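Local coordinates for putative phosphomannomutase (Thermus thermophilus, PDB 1TUO), which probably isomerises phosphosugars by shifting a phosphate between sugar positions, as a magnesium-dependent member of the phosphohexose mutase family, at residues A[159-164]-A[190-195]; A[90-95]-A[343-348]; A[108-113]-A[252-257]; A[183-188]-A[222-227]. One frame throughout, in Å; residues are numbered along the deposited sequence.

Two of the four contacts join domains and two lie inside domain II. Contact 2 ties domain I (helix 88-97) to domain III (the loop before helix 348-362), and contact 3, nested inside it along the chain, brings a domain I loop against the domain II loop that leads into strand 255-259. Contacts 1 and 4 fall within domain II, and their segments alternate in sequence. The centres of contacts 3 and 4 are about 6 Å apart, with H110 and N111 packed on P222. Contacts 1 and 2, about 12 Å apart, meet through Y160 and D347. Together they draw the three alpha/beta domains around the probable active-site cleft.

Contact 1. Residues A[159-164]-A[190-195]; sequences AYFEAL and AGFLKG
F161 reaches from helix 157-165 to the first turn of helix 192-199, and its ring settles between F192 and G195. The far half of the ring, CE2 and CZ, lies against the backbone of G195: the carbonyl carbon C of G195 sits over one face, offset toward the rim, 3.7 Å from F161 CZ. Glycine matters for this fit, because the phenyl ring takes up the place where a beta carbon of G195 would be. On the same ring, F161 CE1 comes obliquely to 3.3 Å from F192 O. With CG anti to its carbonyl carbon (chi1 -69°), F161 brings its ring up against helix 192-199.

Both helices belong to the alpha/beta/alpha domain II of the phosphohexose mutase fold, where helix 192-199 follows strand 180-183 of the central sheet. G191 occupies the N-cap position, and its O accepts from G195 N one turn later, so the glycine that receives F161 is already part of regular helix.

F192 meets both aromatic residues of the other helix through one atom: its CD2 touches F161 CE1 at 4.0 Å and Y160 CE2 at 4.1 Å. The F161 and F192 ring planes stand 62° apart, their centroids 6.0 Å from each other, an oblique pairing that is neither stacked nor T-shaped. R157 adds a cation-pi contact to F192. Y160 takes a different rotamer, CG anti to the backbone N (chi1 176°), and its side chain crosses that of F192 at about a right angle. L164 CG lies over one face of the Y160 ring, and Y160 OH is hydrogen-bonded to D347 OD1 of domain III.

Contact 2. Residues A[90-95]-A[343-348]; sequences LLSFAV and LPERDG
The chain at L343-E345 turns a corner, with P344 at the centre of an inverse gamma turn, and lies beside helix 88-97 so that the CA atoms of L343 and F93 are 6.9 Å apart and those of E345 and S92 7.3 Å. The L343 and E345 side chains both leave the backbone toward the helix.

L343 supplies the apolar half. Its CD1 fits against the helix backbone, 3.6 Å from F93 N, and also meets F93 CB at 3.8 Å, while CD2 lies close to F93 CA and S92 O. The phenyl ring of F93 leads off the other way, to A159 and A163 of helix 157-165.

The polar half is a single bond: S92 OG donates to E345 OE1 over 2.7 Å, meeting it on the anti side and 16° out of the carboxylate plane. E345 bends at chi2 (73°), which turns the carboxylate back so that OE2, through its anti lone pair, accepts from R346 N at 152°. Gripped at both oxygens, the group has little freedom to rotate. A salt bridge from K121 to OE1 probably steadies the negative charge in this buried setting.

The arrangement is an interdomain seam of the phosphohexose mutase fold, with a domain I helix set against the domain III loop that runs into helix 348-362, where D347 is the N-cap.

Contact 3. Residues A[108-113]-A[252-257]; sequences ASHNPP and ADRVGV
R254 reaches across to H110 with a chain extended from CG to NE, and the NH1 corner of its guanidinium comes over one face of the imidazole, near the CD2-NE2 edge. From CB, CG sets out anti to the carbonyl carbon (chi1 -55°), and the histidine is first met at CD, 4.2 Å from H110 CD2. NE follows at 3.7 Å from H110 CD2 and obliquely 4.4 Å from S109 OG; it is buried here without a polar partner in the model. CZ lies beyond the CD2-NE2 edge of the ring. At the tip, NH2 is 3.3 Å from H110 NE2, while NH1 comes to 2.9 Å from H110 CD2, tighter than an ordinary contact, so the exact spacing is doubtful. The planes are 23° apart, and neither terminal nitrogen is angled for a hydrogen bond to NE2. Replacing H110 with an alanine would probably remove the ring against which NH1 rests and leave the guanidinium freer to swing.

Beside this pair, S109 OG lies 3.5 Å from D253 OD2; its clear hydrogen bonds go to D249 and D251. The type II' turn A108-N111 presents S109 and H110 together, closed by N111 N donating to A108 O.

This pairing of a Ser-His-Asn-Pro loop with an Asp-Gly-Asp-Ala-Asp-Arg loop is the active-site signature of phosphohexomutases, whose serine carries the phosphate and whose aspartates bind magnesium, probably here too.

Contact 4. Residues A[183-188]-A[222-227]; sequences DSMGGA and PEPIPK
M185 carries its thioether into the bend of segment 222-227, where P222 and P224 flank E223 and P224 is the centre of an inverse gamma turn. M185 itself belongs to a type I' turn, S184-G187, that follows strand 180-183 in the alpha/beta/alpha domain II; an Asx turn from D183 overlaps its start.

The methionine and the prolines meet mainly through backbone, with the sulfur lying alongside the peptide chain. M185 SD is 3.9 Å from P222 C and 3.8 Å from P224 N, so it spans the carbonyl carbon of one proline and the backbone nitrogen of the other. The P224 ring offers its CB to the same sulfur at 4.1 Å. The P222 ring keeps more distance, and the nearest atom of that residue to the sulfur is its carbonyl carbon. CG stands anti to the M185 carbonyl carbon (chi1 -54°) and the chain runs straight on to SD; there it bends (chi3 88°), turning CE aside to rest 3.5 Å from E223 O. That oxygen accepts from I225 N, closing the inverse gamma turn, and from N228 ND2. An alanine in place of M185 would probably open a gap beside E223 and P224, leaving this bend without its apolar filler.

The base of the methionine is held as well. D183 OD1 goes to R210 and T232, while OD2 takes part in the turn: M185 N donates to D183 OD2 over 2.9 Å, coming from above the carboxylate plane, 38° out of it.

Contact 1. Residues A[159-164]-A[190-195]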
loop_
_atom_site.group_PDB
_atom_site.type_symbol
_atom_site.label_atom_id
_atom_site.label_comp_id
_atom_site.label_asym_id
_atom_site.label_seq_id
_atom_site.Cartn_x
_atom_site.Cartn_y
_atom_site.Cartn_z
ATOM N N ALA A 159 18.833 7.699 5.456
ATOM C CA ALA A 159 18.631 6.717 6.515
ATOM C C ALA A 159 17.625 5.656 6.073
ATOM O O ALA A 159 17.763 4.482 6.415
ATOM C CB ALA A 159 18.146 7.406 7.789
ATOM N N TYR A 160 16.612 6.079 5.323
ATOM C CA TYR A 160 15.598 5.156 4.819
ATOM C C TYR A 160 16.259 4.166 3.861
ATOM O O TYR A 160 15.966 2.971 3.890
ATOM C CB TYR A 160 14.492 5.936 4.103
ATOM C CG TYR A 160 13.427 5.071 3.451
ATOM C CD1 TYR A 160 12.655 4.176 4.206
ATOM C CD2 TYR A 160 13.190 5.149 2.081
ATOM C CE1 TYR A 160 11.672 3.376 3.597
ATOM C CE2 TYR A 160 12.214 4.361 1.468
ATOM C CZ TYR A 160 11.463 3.477 2.228
ATOM O OH TYR A 160 10.516 2.687 1.603
ATOM N N PHE A 161 17.155 4.665 3.016
ATOM C CA PHE A 161 17.849 3.799 2.072
ATOM C C PHE A 161 18.708 2.786 2.826
ATOM O O PHE A 161 18.774 1.613 2.453
ATOM C CB PHE A 161 18.725 4.622 1.119
ATOM C CG PHE A 161 17.947 5.474 0.148
ATOM C CD1 PHE A 161 16.713 5.054 -0.346
ATOM C CD2 PHE A 161 18.466 6.685 -0.298
ATOM C CE1 PHE A 161 16.011 5.828 -1.269
ATOM C CE2 PHE A 161 17.774 7.466 -1.222
ATOM C CZ PHE A 161 16.543 7.036 -1.708
ATOM N N GLU A 162 19.366 3.240 3.889
ATOM C CA GLU A 162 20.196 2.346 4.688
ATOM C C GLU A 162 19.351 1.249 5.321
ATOM O O GLU A 162 19.789 0.108 5.441
ATOM C CB GLU A 162 20.930 3.129 5.779
ATOM C CG GLU A 162 22.181 3.820 5.284
ATOM C CD GLU A 162 23.228 2.826 4.805
ATOM O OE1 GLU A 162 23.609 2.883 3.619
ATOM O OE2 GLU A 162 23.666 1.987 5.619
ATOM N N ALA A 163 18.139 1.602 5.732
ATOM C CA ALA A 163 17.243 0.629 6.340
ATOM C C ALA A 163 16.832 -0.410 5.296
ATOM O O ALA A 163 16.809 -1.608 5.584
ATOM C CB ALA A 163 16.015 1.329 6.900
ATOM N N LEU A 164 16.508 0.061 4.091
ATOM C CA LEU A 164 16.100 -0.825 3.000
ATOM C C LEU A 164 17.202 -1.825 2.682
ATOM O O LEU A 164 16.947 -3.023 2.539
ATOM C CB LEU A 164 15.777 -0.015 1.737
ATOM C CG LEU A 164 14.490 0.817 1.739
ATOM C CD1 LEU A 164 14.394 1.619 0.453
ATOM C CD2 LEU A 164 13.282 -0.107 1.884
ATOM N N ALA A 190 8.544 9.147 -6.573
ATOM C CA ALA A 190 9.511 9.659 -7.545
ATOM C C ALA A 190 10.945 9.760 -7.031
ATOM O O ALA A 190 11.201 10.346 -5.976
ATOM C CB ALA A 190 9.056 11.028 -8.066
ATOM N N GLY A 191 11.868 9.178 -7.792
ATOM C CA GLY A 191 13.280 9.221 -7.453
ATOM C C GLY A 191 13.783 8.297 -6.360
ATOM O O GLY A 191 14.993 8.206 -6.142
ATOM N N PHE A 192 12.884 7.595 -5.681
ATOM C CA PHE A 192 13.307 6.720 -4.599
ATOM C C PHE A 192 14.005 5.430 -5.001
ATOM O O PHE A 192 14.863 4.941 -4.268
ATOM C CB PHE A 192 12.129 6.428 -3.661
ATOM C CG PHE A 192 11.902 7.509 -2.654
ATOM C CD1 PHE A 192 11.310 8.714 -3.025
ATOM C CD2 PHE A 192 12.374 7.367 -1.352
ATOM C CE1 PHE A 192 11.200 9.766 -2.116
ATOM C CE2 PHE A 192 12.268 8.416 -0.436
ATOM C CZ PHE A 192 11.684 9.615 -0.821
ATOM N N LEU A 193 13.663 4.878 -6.156
ATOM C CA LEU A 193 14.317 3.650 -6.594
ATOM C C LEU A 193 15.705 3.975 -7.148
ATOM O O LEU A 193 16.670 3.275 -6.851
ATOM C CB LEU A 193 13.465 2.935 -7.644
ATOM C CG LEU A 193 12.166 2.356 -7.072
ATOM C CD1 LEU A 193 11.359 1.704 -8.182
ATOM C CD2 LEU A 193 12.491 1.336 -5.986
ATOM N N LYS A 194 15.800 5.035 -7.945
ATOM C CA LYS A 194 17.089 5.452 -8.498
ATOM C C LYS A 194 17.962 5.866 -7.326
ATOM O O LYS A 194 19.148 5.528 -7.259
ATOM C CB LYS A 194 16.928 6.651 -9.432
ATOM C CG LYS A 194 16.171 6.375 -10.713
ATOM C CD LYS A 194 16.126 7.631 -11.571
ATOM C CE LYS A 194 15.371 7.401 -12.865
ATOM N NZ LYS A 194 15.321 8.651 -13.677
ATOM N N GLY A 195 17.358 6.601 -6.397
ATOM C CA GLY A 195 18.076 7.056 -5.225
ATOM C C GLY A 195 18.689 5.911 -4.440
ATOM O O GLY A 195 19.881 5.937 -4.138
#

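Contact 2. Residues A[90-95]-A[343-348]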
loop_
_atom_site.group_PDB
_atom_site.type_symbol
_atom_site.label_atom_id
_atom_site.label_comp_id
_atom_site.label_asym_id
_atom_site.label_seq_id
_atom_site.Cartn_x
_atom_site.Cartn_y
_atom_site.Cartn_z
ATOM N N LEU A 90 8.341 6.016 4.110
ATOM C CA LEU A 90 9.453 6.802 4.648
ATOM C C LEU A 90 8.985 7.485 5.942
ATOM O O LEU A 90 9.727 7.567 6.926
ATOM C CB LEU A 90 9.923 7.865 3.645
ATOM C CG LEU A 90 10.933 8.899 4.178
ATOM C CD1 LEU A 90 12.139 8.176 4.765
ATOM C CD2 LEU A 90 11.367 9.841 3.054
ATOM N N LEU A 91 7.753 7.982 5.945
ATOM C CA LEU A 91 7.236 8.624 7.146
ATOM C C LEU A 91 7.135 7.589 8.266
ATOM O O LEU A 91 7.552 7.840 9.399
ATOM C CB LEU A 91 5.871 9.265 6.858
ATOM C CG LEU A 91 5.113 10.011 7.970
ATOM C CD1 LEU A 91 4.377 9.014 8.851
ATOM C CD2 LEU A 91 6.071 10.873 8.781
ATOM N N SER A 92 6.610 6.411 7.951
ATOM C CA SER A 92 6.484 5.367 8.966
ATOM C C SER A 92 7.864 4.950 9.468
ATOM O O SER A 92 8.063 4.710 10.661
ATOM C CB SER A 92 5.728 4.161 8.405
ATOM O OG SER A 92 4.375 4.504 8.128
ATOM N N PHE A 93 8.827 4.879 8.560
ATOM C CA PHE A 93 10.183 4.519 8.951
ATOM C C PHE A 93 10.749 5.588 9.887
ATOM O O PHE A 93 11.370 5.275 10.905
ATOM C CB PHE A 93 11.086 4.419 7.720
ATOM C CG PHE A 93 12.550 4.563 8.040
ATOM C CD1 PHE A 93 13.254 3.518 8.634
ATOM C CD2 PHE A 93 13.205 5.763 7.796
ATOM C CE1 PHE A 93 14.602 3.677 8.982
ATOM C CE2 PHE A 93 14.545 5.932 8.138
ATOM C CZ PHE A 93 15.242 4.882 8.734
ATOM N N ALA A 94 10.535 6.852 9.529
ATOM C CA ALA A 94 11.039 7.969 10.320
ATOM C C ALA A 94 10.510 7.921 11.749
ATOM O O ALA A 94 11.232 8.207 12.703
ATOM C CB ALA A 94 10.657 9.285 9.658
ATOM N N VAL A 95 9.245 7.558 11.899
ATOM C CA VAL A 95 8.658 7.475 13.228
ATOM C C VAL A 95 9.436 6.497 14.106
ATOM O O VAL A 95 9.769 6.802 15.249
ATOM C CB VAL A 95 7.189 7.020 13.157
ATOM C CG1 VAL A 95 6.688 6.652 14.547
ATOM C CG2 VAL A 95 6.335 8.141 12.569
ATOM N N LEU A 343 9.043 -2.990 8.464
ATOM C CA LEU A 343 8.095 -2.101 9.132
ATOM C C LEU A 343 6.713 -2.739 9.043
ATOM O O LEU A 343 6.407 -3.419 8.064
ATOM C CB LEU A 343 8.021 -0.739 8.427
ATOM C CG LEU A 343 9.113 0.329 8.533
ATOM C CD1 LEU A 343 8.805 1.438 7.534
ATOM C CD2 LEU A 343 9.176 0.889 9.942
ATOM N N PRO A 344 5.875 -2.546 10.073
ATOM C CA PRO A 344 4.521 -3.110 10.064
ATOM C C PRO A 344 3.698 -2.113 9.266
ATOM O O PRO A 344 2.747 -1.514 9.779
ATOM C CB PRO A 344 4.151 -3.125 11.541
ATOM C CG PRO A 344 4.844 -1.896 12.059
ATOM C CD PRO A 344 6.203 -1.981 11.395
ATOM N N GLU A 345 4.088 -1.943 8.005
ATOM C CA GLU A 345 3.464 -0.980 7.105
ATOM C C GLU A 345 3.579 -1.426 5.644
ATOM O O GLU A 345 4.437 -2.238 5.302
ATOM C CB GLU A 345 4.172 0.373 7.293
ATOM C CG GLU A 345 3.753 1.474 6.335
ATOM C CD GLU A 345 2.375 2.007 6.645
ATOM O OE1 GLU A 345 2.269 2.934 7.474
ATOM O OE2 GLU A 345 1.399 1.486 6.069
ATOM N N ARG A 346 2.708 -0.902 4.786
ATOM C CA ARG A 346 2.764 -1.227 3.364
ATOM C C ARG A 346 3.895 -0.394 2.773
ATOM O O ARG A 346 3.933 0.821 2.966
ATOM C CB ARG A 346 1.439 -0.862 2.691
ATOM C CG ARG A 346 0.284 -1.739 3.136
ATOM C CD ARG A 346 -1.061 -1.244 2.623
ATOM N NE ARG A 346 -1.498 -0.032 3.311
ATOM C CZ ARG A 346 -2.773 0.300 3.489
ATOM N NH1 ARG A 346 -3.732 -0.491 3.029
ATOM N NH2 ARG A 346 -3.089 1.417 4.132
ATOM N N ASP A 347 4.820 -1.035 2.064
ATOM C CA ASP A 347 5.938 -0.304 1.471
ATOM C C ASP A 347 6.113 -0.678 0.002
ATOM O O ASP A 347 6.622 -1.753 -0.322
ATOM C CB ASP A 347 7.229 -0.585 2.256
ATOM C CG ASP A 347 8.389 0.288 1.810
ATOM O OD1 ASP A 347 9.286 0.554 2.643
ATOM O OD2 ASP A 347 8.417 0.702 0.630
ATOM N N GLY A 348 5.681 0.221 -0.879
ATOM C CA GLY A 348 5.774 -0.027 -2.304
ATOM C C GLY A 348 7.182 0.081 -2.858
ATOM O O GLY A 348 7.484 -0.463 -3.921
#

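Contact 3. Residues A[108-113]-A[252-257]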
loop_
_atom_site.group_PDB
_atom_site.type_symbol
_atom_site.label_atom_id
_atom_site.label_comp_id
_atom_site.label_asym_id
_atom_site.label_seq_id
_atom_site.Cartn_x
_atom_site.Cartn_y
_atom_site.Cartn_z
ATOM N N ALA A 108 -3.899 10.918 0.609
ATOM C CA ALA A 108 -5.162 10.271 0.293
ATOM C C ALA A 108 -4.775 9.073 -0.579
ATOM O O ALA A 108 -5.572 8.547 -1.360
ATOM C CB ALA A 108 -6.101 11.214 -0.452
ATOM N N SER A 109 -3.509 8.680 -0.445
ATOM C CA SER A 109 -2.957 7.507 -1.116
ATOM C C SER A 109 -3.237 7.372 -2.614
ATOM O O SER A 109 -2.687 8.111 -3.422
ATOM C CB SER A 109 -3.451 6.259 -0.360
ATOM O OG SER A 109 -2.811 5.065 -0.788
ATOM N N HIS A 110 -4.097 6.428 -2.973
ATOM C CA HIS A 110 -4.420 6.158 -4.376
ATOM C C HIS A 110 -5.714 6.808 -4.860
ATOM O O HIS A 110 -6.143 6.570 -5.987
ATOM C CB HIS A 110 -4.530 4.650 -4.565
ATOM C CG HIS A 110 -5.636 4.038 -3.767
ATOM N ND1 HIS A 110 -6.913 3.885 -4.261
ATOM C CD2 HIS A 110 -5.676 3.610 -2.483
ATOM C CE1 HIS A 110 -7.693 3.389 -3.316
ATOM N NE2 HIS A 110 -6.966 3.213 -2.227
ATOM N N ASN A 111 -6.335 7.626 -4.021
ATOM C CA ASN A 111 -7.591 8.268 -4.390
ATOM C C ASN A 111 -7.470 9.406 -5.395
ATOM O O ASN A 111 -6.386 9.926 -5.641
ATOM C CB ASN A 111 -8.295 8.772 -3.134
ATOM C CG ASN A 111 -8.823 7.643 -2.284
ATOM O OD1 ASN A 111 -9.571 6.789 -2.766
ATOM N ND2 ASN A 111 -8.446 7.628 -1.013
ATOM N N PRO A 112 -8.603 9.800 -6.003
ATOM C CA PRO A 112 -8.596 10.887 -6.982
ATOM C C PRO A 112 -7.946 12.140 -6.388
ATOM O O PRO A 112 -7.961 12.342 -5.172
ATOM C CB PRO A 112 -10.078 11.069 -7.295
ATOM C CG PRO A 112 -10.599 9.657 -7.201
ATOM C CD PRO A 112 -9.932 9.169 -5.923
ATOM N N PRO A 113 -7.397 13.009 -7.248
ATOM C CA PRO A 113 -6.714 14.259 -6.896
ATOM C C PRO A 113 -7.390 15.206 -5.902
ATOM O O PRO A 113 -6.709 15.861 -5.111
ATOM C CB PRO A 113 -6.515 14.936 -8.251
ATOM C CG PRO A 113 -6.411 13.807 -9.190
ATOM C CD PRO A 113 -7.475 12.860 -8.713
ATOM N N ALA A 252 3.117 5.892 -2.582
ATOM C CA ALA A 252 3.989 4.740 -2.741
ATOM C C ALA A 252 3.881 3.658 -1.674
ATOM O O ALA A 252 4.886 3.037 -1.320
ATOM C CB ALA A 252 5.451 5.202 -2.879
ATOM N N ASP A 253 2.684 3.417 -1.147
ATOM C CA ASP A 253 2.569 2.323 -0.192
ATOM C C ASP A 253 2.057 1.099 -0.954
ATOM O O ASP A 253 2.008 -0.009 -0.416
ATOM C CB ASP A 253 1.646 2.672 0.993
ATOM C CG ASP A 253 0.185 2.766 0.613
ATOM O OD1 ASP A 253 -0.651 2.720 1.543
ATOM O OD2 ASP A 253 -0.133 2.891 -0.586
ATOM N N ARG A 254 1.707 1.305 -2.225
ATOM C CA ARG A 254 1.210 0.231 -3.095
ATOM C C ARG A 254 1.928 0.251 -4.444
ATOM O O ARG A 254 2.431 1.288 -4.870
ATOM C CB ARG A 254 -0.286 0.401 -3.372
ATOM C CG ARG A 254 -1.175 0.498 -2.146
ATOM C CD ARG A 254 -2.615 0.768 -2.556
ATOM N NE ARG A 254 -3.516 0.786 -1.408
ATOM C CZ ARG A 254 -4.842 0.759 -1.497
ATOM N NH1 ARG A 254 -5.429 0.711 -2.686
ATOM N NH2 ARG A 254 -5.584 0.780 -0.396
ATOM N N VAL A 255 1.958 -0.891 -5.126
ATOM C CA VAL A 255 2.590 -0.943 -6.435
ATOM C C VAL A 255 1.799 -1.800 -7.412
ATOM O O VAL A 255 1.050 -2.698 -7.016
ATOM C CB VAL A 255 4.031 -1.511 -6.366
ATOM C CG1 VAL A 255 4.898 -0.636 -5.491
ATOM C CG2 VAL A 255 4.006 -2.938 -5.850
ATOM N N GLY A 256 1.963 -1.489 -8.693
ATOM C CA GLY A 256 1.326 -2.244 -9.753
ATOM C C GLY A 256 2.466 -2.588 -10.696
ATOM O O GLY A 256 3.465 -1.864 -10.744
ATOM N N VAL A 257 2.341 -3.678 -11.440
ATOM C CA VAL A 257 3.410 -4.088 -12.342
ATOM C C VAL A 257 2.966 -4.238 -13.798
ATOM O O VAL A 257 1.871 -4.726 -14.076
ATOM C CB VAL A 257 4.019 -5.434 -11.874
ATOM C CG1 VAL A 257 5.013 -5.958 -12.898
ATOM C CG2 VAL A 257 4.710 -5.248 -10.524
#

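Contact 4. Residues A[183-188]-A[222-227]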
loop_
_atom_site.group_PDB
_atom_site.type_symbol
_atom_site.label_atom_id
_atom_site.label_comp_id
_atom_site.label_asym_id
_atom_site.label_seq_id
_atom_site.Cartn_x
_atom_site.Cartn_y
_atom_site.Cartn_z
ATOM N N ASP A 183 7.239 4.121 -12.981
ATOM C CA ASP A 183 6.159 5.065 -13.215
ATOM C C ASP A 183 5.771 5.540 -11.816
ATOM O O ASP A 183 5.251 4.759 -11.016
ATOM C CB ASP A 183 5.001 4.322 -13.882
ATOM C CG ASP A 183 3.786 5.190 -14.114
ATOM O OD1 ASP A 183 2.806 4.644 -14.664
ATOM O OD2 ASP A 183 3.797 6.393 -13.761
ATOM N N SER A 184 6.065 6.804 -11.515
ATOM C CA SER A 184 5.748 7.379 -10.208
ATOM C C SER A 184 4.339 7.956 -10.164
ATOM O O SER A 184 3.844 8.317 -9.095
ATOM C CB SER A 184 6.765 8.470 -9.852
ATOM O OG SER A 184 8.032 7.904 -9.570
ATOM N N MET A 185 3.700 8.028 -11.328
ATOM C CA MET A 185 2.339 8.545 -11.464
ATOM C C MET A 185 2.182 9.971 -10.936
ATOM O O MET A 185 1.075 10.398 -10.614
ATOM C CB MET A 185 1.342 7.613 -10.749
ATOM C CG MET A 185 1.419 6.152 -11.188
ATOM S SD MET A 185 0.117 5.099 -10.490
ATOM C CE MET A 185 -1.197 5.307 -11.742
ATOM N N GLY A 186 3.293 10.704 -10.875
ATOM C CA GLY A 186 3.270 12.068 -10.372
ATOM C C GLY A 186 3.183 12.076 -8.857
ATOM O O GLY A 186 2.969 13.123 -8.231
ATOM N N GLY A 187 3.365 10.892 -8.280
ATOM C CA GLY A 187 3.287 10.721 -6.839
ATOM C C GLY A 187 4.610 10.812 -6.105
ATOM O O GLY A 187 5.659 11.082 -6.691
ATOM N N ALA A 188 4.552 10.539 -4.806
ATOM C CA ALA A 188 5.707 10.649 -3.916
ATOM C C ALA A 188 6.806 9.595 -4.012
ATOM O O ALA A 188 7.832 9.717 -3.346
ATOM C CB ALA A 188 5.218 10.744 -2.483
ATOM N N PRO A 222 -3.879 8.229 -9.150
ATOM C CA PRO A 222 -2.624 7.572 -8.765
ATOM C C PRO A 222 -2.847 6.183 -8.173
ATOM O O PRO A 222 -2.399 5.881 -7.066
ATOM C CB PRO A 222 -2.019 8.554 -7.765
ATOM C CG PRO A 222 -3.225 9.090 -7.068
ATOM C CD PRO A 222 -4.212 9.321 -8.217
ATOM N N GLU A 223 -3.556 5.349 -8.922
ATOM C CA GLU A 223 -3.840 3.977 -8.514
ATOM C C GLU A 223 -3.275 3.132 -9.654
ATOM O O GLU A 223 -3.773 3.189 -10.780
ATOM C CB GLU A 223 -5.354 3.763 -8.381
ATOM C CG GLU A 223 -5.734 2.460 -7.693
ATOM C CD GLU A 223 -7.231 2.182 -7.716
ATOM O OE1 GLU A 223 -8.020 3.115 -7.973
ATOM O OE2 GLU A 223 -7.618 1.022 -7.462
ATOM N N PRO A 224 -2.228 2.338 -9.375
ATOM C CA PRO A 224 -1.562 1.482 -10.361
ATOM C C PRO A 224 -2.328 0.286 -10.924
ATOM O O PRO A 224 -1.970 -0.866 -10.677
ATOM C CB PRO A 224 -0.282 1.069 -9.636
ATOM C CG PRO A 224 -0.742 0.952 -8.220
ATOM C CD PRO A 224 -1.603 2.193 -8.046
ATOM N N ILE A 225 -3.379 0.577 -11.681
ATOM C CA ILE A 225 -4.184 -0.448 -12.341
ATOM C C ILE A 225 -4.264 -0.024 -13.806
ATOM O O ILE A 225 -4.023 1.138 -14.138
ATOM C CB ILE A 225 -5.601 -0.566 -11.736
ATOM C CG1 ILE A 225 -6.322 0.782 -11.787
ATOM C CG2 ILE A 225 -5.502 -1.086 -10.304
ATOM C CD1 ILE A 225 -7.727 0.734 -11.212
ATOM N N PRO A 226 -4.592 -0.963 -14.702
ATOM C CA PRO A 226 -4.688 -0.687 -16.139
ATOM C C PRO A 226 -5.296 0.646 -16.595
ATOM O O PRO A 226 -4.696 1.342 -17.412
ATOM C CB PRO A 226 -5.456 -1.895 -16.662
ATOM C CG PRO A 226 -4.928 -2.995 -15.802
ATOM C CD PRO A 226 -4.946 -2.365 -14.416
ATOM N N LYS A 227 -6.457 1.020 -16.071
ATOM C CA LYS A 227 -7.082 2.269 -16.519
ATOM C C LYS A 227 -6.244 3.524 -16.306
ATOM O O LYS A 227 -6.438 4.531 -16.990
ATOM C CB LYS A 227 -8.460 2.460 -15.874
ATOM C CG LYS A 227 -8.463 2.609 -14.366
ATOM C CD LYS A 227 -9.797 3.184 -13.879
ATOM C CE LYS A 227 -9.988 4.620 -14.370
ATOM N NZ LYS A 227 -11.288 5.226 -13.949
#